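Local coordinates for toxin protein (Yersinia entomophaga, PDB 6AQK) that probably transfers ADP-ribose from NAD+ to host targets, as the C-terminal ADP-ribosyltransferase toxin domain of an insect pathogen's RHS protein, at residues 90-102 with 173-187. Sequence-based numbering, arbitrary orientation.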
loop_
_atom_site.group_PDB
_atom_site.type_symbol
_atom_site.label_atom_id
_atom_site.label_comp_id
_atom_site.label_asym_id
_atom_site.label_seq_id
_atom_site.Cartn_x
_atom_site.Cartn_y
_atom_site.Cartn_z
ATOM N N GLU A 90 -0.545 -13.176 13.962
ATOM C CA GLU A 90 -0.488 -14.286 13.041
ATOM C C GLU A 90 0.618 -14.207 12.068
ATOM O O GLU A 90 0.861 -15.187 11.317
ATOM C CB GLU A 90 -1.816 -14.400 12.288
ATOM C CG GLU A 90 -3.001 -14.704 13.212
ATOM C CD GLU A 90 -4.320 -14.777 12.540
ATOM O OE1 GLU A 90 -4.396 -14.527 11.321
ATOM O OE2 GLU A 90 -5.319 -15.133 13.221
ATOM N N TRP A 91 1.242 -13.042 11.952
ATOM C CA TRP A 91 2.012 -12.749 10.710
ATOM C C TRP A 91 3.125 -13.781 10.430
ATOM O O TRP A 91 3.326 -14.265 9.246
ATOM C CB TRP A 91 2.614 -11.303 10.692
ATOM C CG TRP A 91 2.954 -10.861 9.281
ATOM C CD1 TRP A 91 4.135 -11.001 8.647
ATOM C CD2 TRP A 91 2.062 -10.241 8.329
ATOM N NE1 TRP A 91 4.037 -10.552 7.357
ATOM C CE2 TRP A 91 2.780 -10.035 7.165
ATOM C CE3 TRP A 91 0.715 -9.823 8.376
ATOM C CZ2 TRP A 91 2.200 -9.518 6.010
ATOM C CZ3 TRP A 91 0.150 -9.257 7.230
ATOM C CH2 TRP A 91 0.914 -9.102 6.063
ATOM N N SER A 92 3.866 -14.125 11.476
ATOM C CA SER A 92 5.011 -15.049 11.285
ATOM C C SER A 92 4.552 -16.424 10.794
ATOM O O SER A 92 5.319 -17.092 10.163
ATOM C CB SER A 92 5.916 -15.101 12.523
ATOM O OG SER A 92 5.331 -15.987 13.435
ATOM N N GLY A 93 3.287 -16.813 11.048
ATOM C CA GLY A 93 2.723 -18.095 10.634
ATOM C C GLY A 93 2.203 -18.075 9.191
ATOM O O GLY A 93 1.852 -19.103 8.689
ATOM N N TYR A 94 2.146 -16.902 8.515
ATOM C CA TYR A 94 1.712 -16.827 7.121
ATOM C C TYR A 94 2.794 -17.270 6.169
ATOM O O TYR A 94 3.955 -17.141 6.485
ATOM C CB TYR A 94 1.293 -15.368 6.819
ATOM C CG TYR A 94 0.079 -14.860 7.552
ATOM C CD1 TYR A 94 -0.840 -15.698 8.177
ATOM C CD2 TYR A 94 -0.199 -13.459 7.550
ATOM C CE1 TYR A 94 -1.990 -15.184 8.803
ATOM C CE2 TYR A 94 -1.338 -12.954 8.138
ATOM C CZ TYR A 94 -2.231 -13.803 8.769
ATOM O OH TYR A 94 -3.332 -13.217 9.359
ATOM N N HIS A 95 2.429 -17.736 4.977
ATOM C CA HIS A 95 3.367 -18.298 4.039
ATOM C C HIS A 95 4.182 -17.134 3.454
ATOM O O HIS A 95 3.592 -16.247 2.823
ATOM C CB HIS A 95 2.603 -19.005 2.899
ATOM C CG HIS A 95 1.830 -20.238 3.300
ATOM N ND1 HIS A 95 0.513 -20.191 3.708
ATOM C CD2 HIS A 95 2.153 -21.558 3.244
ATOM C CE1 HIS A 95 0.069 -21.418 3.919
ATOM N NE2 HIS A 95 1.041 -22.266 3.641
ATOM N N SER A 96 5.498 -17.145 3.607
ATOM C CA SER A 96 6.309 -16.036 3.101
ATOM C C SER A 96 6.365 -16.165 1.625
ATOM O O SER A 96 6.417 -17.280 1.093
ATOM C CB SER A 96 7.717 -16.078 3.650
ATOM O OG SER A 96 7.702 -15.728 5.015
ATOM N N ALA A 97 6.329 -15.045 0.923
ATOM C CA ALA A 97 6.462 -15.113 -0.535
ATOM C C ALA A 97 7.928 -15.323 -0.819
ATOM O O ALA A 97 8.732 -14.785 -0.107
ATOM C CB ALA A 97 5.973 -13.823 -1.179
ATOM N N ASP A 98 8.251 -16.058 -1.886
ATOM C CA ASP A 98 9.659 -16.353 -2.214
ATOM C C ASP A 98 10.092 -15.764 -3.572
ATOM O O ASP A 98 10.998 -16.273 -4.207
ATOM C CB ASP A 98 9.898 -17.884 -2.223
ATOM C CG ASP A 98 8.955 -18.631 -3.184
ATOM O OD1 ASP A 98 8.154 -17.993 -3.921
ATOM O OD2 ASP A 98 8.994 -19.880 -3.183
ATOM N N VAL A 99 9.407 -14.730 -4.035
ATOM C CA VAL A 99 9.833 -14.010 -5.238
ATOM C C VAL A 99 10.838 -12.949 -4.819
ATOM O O VAL A 99 10.869 -12.556 -3.675
ATOM C CB VAL A 99 8.608 -13.429 -6.017
ATOM C CG1 VAL A 99 7.823 -14.563 -6.637
ATOM C CG2 VAL A 99 7.714 -12.588 -5.094
ATOM N N ASN A 100 11.638 -12.487 -5.768
ATOM C CA ASN A 100 12.656 -11.442 -5.599
ATOM C C ASN A 100 12.119 -10.022 -5.694
ATOM O O ASN A 100 12.772 -9.099 -5.254
ATOM C CB ASN A 100 13.748 -11.518 -6.698
ATOM C CG ASN A 100 14.619 -12.736 -6.566
ATOM O OD1 ASN A 100 14.856 -13.240 -5.440
ATOM N ND2 ASN A 100 15.096 -13.242 -7.720
ATOM N N GLU A 101 10.944 -9.882 -6.264
ATOM C CA GLU A 101 10.415 -8.554 -6.636
ATOM C C GLU A 101 8.893 -8.653 -6.811
ATOM O O GLU A 101 8.351 -9.679 -7.248
ATOM C CB GLU A 101 11.085 -7.976 -7.897
ATOM C CG GLU A 101 10.954 -8.859 -9.106
ATOM C CD GLU A 101 11.638 -8.364 -10.386
ATOM O OE1 GLU A 101 11.359 -9.050 -11.410
ATOM O OE2 GLU A 101 12.401 -7.362 -10.392
ATOM N N THR A 102 8.241 -7.560 -6.462
ATOM C CA THR A 102 6.797 -7.408 -6.665
ATOM C C THR A 102 6.525 -5.962 -7.132
ATOM O O THR A 102 7.450 -5.136 -7.249
ATOM C CB THR A 102 5.988 -7.691 -5.438
ATOM O OG1 THR A 102 6.280 -6.709 -4.424
ATOM C CG2 THR A 102 6.213 -9.038 -4.984
ATOM N N GLY A 173 6.839 -9.911 3.210
ATOM C CA GLY A 173 5.778 -10.145 2.232
ATOM C C GLY A 173 5.269 -11.572 2.349
ATOM O O GLY A 173 6.050 -12.522 2.387
ATOM N N VAL A 174 3.954 -11.728 2.340
ATOM C CA VAL A 174 3.383 -13.026 2.406
ATOM C C VAL A 174 2.457 -13.346 1.252
ATOM O O VAL A 174 1.725 -12.467 0.713
ATOM C CB VAL A 174 2.619 -13.144 3.703
ATOM C CG1 VAL A 174 3.534 -12.947 4.888
ATOM C CG2 VAL A 174 1.428 -12.215 3.807
ATOM N N SER A 175 2.488 -14.609 0.867
ATOM C CA SER A 175 1.575 -15.142 -0.102
ATOM C C SER A 175 0.446 -15.744 0.634
ATOM O O SER A 175 0.386 -16.951 0.835
ATOM C CB SER A 175 2.316 -16.120 -1.012
ATOM O OG SER A 175 1.425 -16.647 -1.945
ATOM N N GLU A 176 -0.447 -14.905 1.125
ATOM C CA GLU A 176 -1.488 -15.348 2.016
ATOM C C GLU A 176 -2.759 -14.519 1.829
ATOM O O GLU A 176 -2.669 -13.358 1.622
ATOM C CB GLU A 176 -0.954 -15.202 3.453
ATOM C CG GLU A 176 -1.695 -15.979 4.488
ATOM C CD GLU A 176 -1.481 -17.473 4.391
ATOM O OE1 GLU A 176 -2.463 -18.123 4.135
ATOM O OE2 GLU A 176 -0.364 -18.015 4.532
ATOM N N GLY A 177 -3.929 -15.136 1.920
ATOM C CA GLY A 177 -5.193 -14.399 1.820
ATOM C C GLY A 177 -5.922 -14.529 0.488
ATOM O O GLY A 177 -5.681 -15.410 -0.300
ATOM N N LEU A 178 -6.816 -13.607 0.251
ATOM C CA LEU A 178 -7.892 -13.825 -0.642
ATOM C C LEU A 178 -7.429 -13.876 -2.084
ATOM O O LEU A 178 -8.046 -14.560 -2.897
ATOM C CB LEU A 178 -8.886 -12.721 -0.363
ATOM C CG LEU A 178 -10.227 -12.539 -1.052
ATOM C CD1 LEU A 178 -11.164 -13.732 -0.989
ATOM C CD2 LEU A 178 -10.926 -11.360 -0.382
ATOM N N TYR A 179 -6.302 -13.241 -2.416
ATOM C CA TYR A 179 -5.832 -13.205 -3.796
ATOM C C TYR A 179 -4.456 -13.818 -3.927
ATOM O O TYR A 179 -3.824 -13.662 -4.977
ATOM C CB TYR A 179 -5.823 -11.743 -4.268
ATOM C CG TYR A 179 -7.199 -11.117 -4.172
ATOM C CD1 TYR A 179 -8.227 -11.612 -4.952
ATOM C CD2 TYR A 179 -7.490 -10.128 -3.256
ATOM C CE1 TYR A 179 -9.504 -11.117 -4.877
ATOM C CE2 TYR A 179 -8.805 -9.608 -3.166
ATOM C CZ TYR A 179 -9.790 -10.124 -3.993
ATOM O OH TYR A 179 -11.094 -9.680 -3.954
ATOM N N ALA A 180 -4.005 -14.541 -2.900
ATOM C CA ALA A 180 -2.707 -15.234 -2.970
ATOM C C ALA A 180 -2.619 -16.150 -4.178
ATOM O O ALA A 180 -1.629 -16.138 -4.864
ATOM C CB ALA A 180 -2.470 -16.030 -1.716
ATOM N N SER A 181 -3.691 -16.858 -4.490
ATOM C CA SER A 181 -3.692 -17.794 -5.641
ATOM C C SER A 181 -3.726 -17.021 -6.985
ATOM O O SER A 181 -3.477 -17.608 -8.001
ATOM C CB SER A 181 -4.874 -18.788 -5.525
ATOM O OG SER A 181 -6.120 -18.110 -5.714
ATOM N N GLU A 182 -3.970 -15.696 -6.972
ATOM C CA GLU A 182 -3.884 -14.864 -8.168
ATOM C C GLU A 182 -2.586 -14.027 -8.217
ATOM O O GLU A 182 -2.528 -13.140 -9.023
ATOM C CB GLU A 182 -5.130 -14.015 -8.293
ATOM C CG GLU A 182 -6.352 -14.730 -7.740
ATOM C CD GLU A 182 -7.600 -14.388 -8.481
ATOM O OE1 GLU A 182 -7.960 -13.202 -8.480
ATOM O OE2 GLU A 182 -8.213 -15.317 -9.059
ATOM N N GLY A 183 -1.552 -14.376 -7.395
ATOM C CA GLY A 183 -0.233 -13.780 -7.392
ATOM C C GLY A 183 -0.032 -12.589 -6.434
ATOM O O GLY A 183 0.961 -11.895 -6.514
ATOM N N GLU A 184 -0.965 -12.358 -5.535
ATOM C CA GLU A 184 -0.858 -11.165 -4.664
ATOM C C GLU A 184 0.091 -11.507 -3.520
ATOM O O GLU A 184 -0.040 -12.596 -2.912
ATOM C CB GLU A 184 -2.226 -10.755 -4.190
ATOM C CG GLU A 184 -2.238 -9.563 -3.254
ATOM C CD GLU A 184 -3.630 -8.891 -3.200
ATOM O OE1 GLU A 184 -4.354 -8.998 -2.183
ATOM O OE2 GLU A 184 -3.995 -8.254 -4.175
ATOM N N VAL A 185 1.044 -10.597 -3.236
ATOM C CA VAL A 185 1.916 -10.687 -2.080
ATOM C C VAL A 185 1.619 -9.492 -1.186
ATOM O O VAL A 185 1.715 -8.373 -1.636
ATOM C CB VAL A 185 3.403 -10.645 -2.532
ATOM C CG1 VAL A 185 4.328 -10.548 -1.343
ATOM C CG2 VAL A 185 3.741 -11.813 -3.453
ATOM N N THR A 186 1.319 -9.731 0.072
ATOM C CA THR A 186 0.969 -8.666 0.984
ATOM C C THR A 186 1.984 -8.346 2.055
ATOM O O THR A 186 2.703 -9.264 2.584
ATOM C CB THR A 186 -0.364 -9.093 1.660
ATOM O OG1 THR A 186 -1.257 -9.576 0.644
ATOM C CG2 THR A 186 -1.045 -7.923 2.437
ATOM N N PHE A 187 2.021 -7.070 2.453
ATOM C CA PHE A 187 2.984 -6.590 3.430
ATOM C C PHE A 187 2.227 -6.029 4.567
ATOM O O PHE A 187 1.101 -5.571 4.390
ATOM C CB PHE A 187 3.929 -5.583 2.832
ATOM C CG PHE A 187 4.860 -6.187 1.830
ATOM C CD1 PHE A 187 4.423 -6.476 0.542
ATOM C CD2 PHE A 187 6.111 -6.611 2.223
ATOM C CE1 PHE A 187 5.284 -7.033 -0.380
ATOM C CE2 PHE A 187 6.992 -7.158 1.304
ATOM C CZ PHE A 187 6.564 -7.399 0.010
HETATM O O HOH W 1 7.784 -12.904 4.487
#
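Ser96 and Val174 form a single antiparallel backbone bridge, a non-hydrogen-bonded pair, where the linker from helix 74-90 to strand 101-106 crosses the loop that leads into strand 184-187. Two bonds flank the pair: Ser175 N to His95 O, 2.8 Å, and Ala97 N to Gly173 O, 2.9 Å and almost straight at 176°. A water, donating to Gly173 O and accepting from Ser96 OG, ties the serine side chain to the same carbonyl. Beside the bridge, Val174 presses both methyls against the Trp91 indole, CG1 lying 3.5 Å from NE1 and CG2 reaching CZ2. The indole edge also meets Thr186 O, while NE1 donates to Ala172 O, the residue before Gly173. Tyr94 CD2 lies over the rim of one indole face, and the tyrosine offers its own ring to Glu176, whose CG stands over the face in a CH-pi contact, 4.1 Å from the centroid. With CG anti to the backbone N (chi1 -162°) and a bend at chi2 (71°), the Glu176 chain passes across the tyrosine and carries its carboxylate back to His95. There OE2 accepts from His95 N at 2.8 Å through its anti lone pair. His95 ND1, in one of two conformers, points at the same oxygen with imidazole and carboxylate nearly coplanar, but the very short separation makes that bond's length doubtful. Past the bridge, Ala97 CB packs against both methyls of Val185, 3.7 Å from CG1, and Thr102 CG2 touches Val185 CG2 at 4.0 Å. Strand 101-106, at the edge of the five-stranded sheet, thus meets strand 184-187, which pairs with 145-148. Polar links and aromatic packing therefore meet around the bridge, aliphatic packing continues beyond it, and Glu176 fastens its loop to the linker through the backbone N of His95.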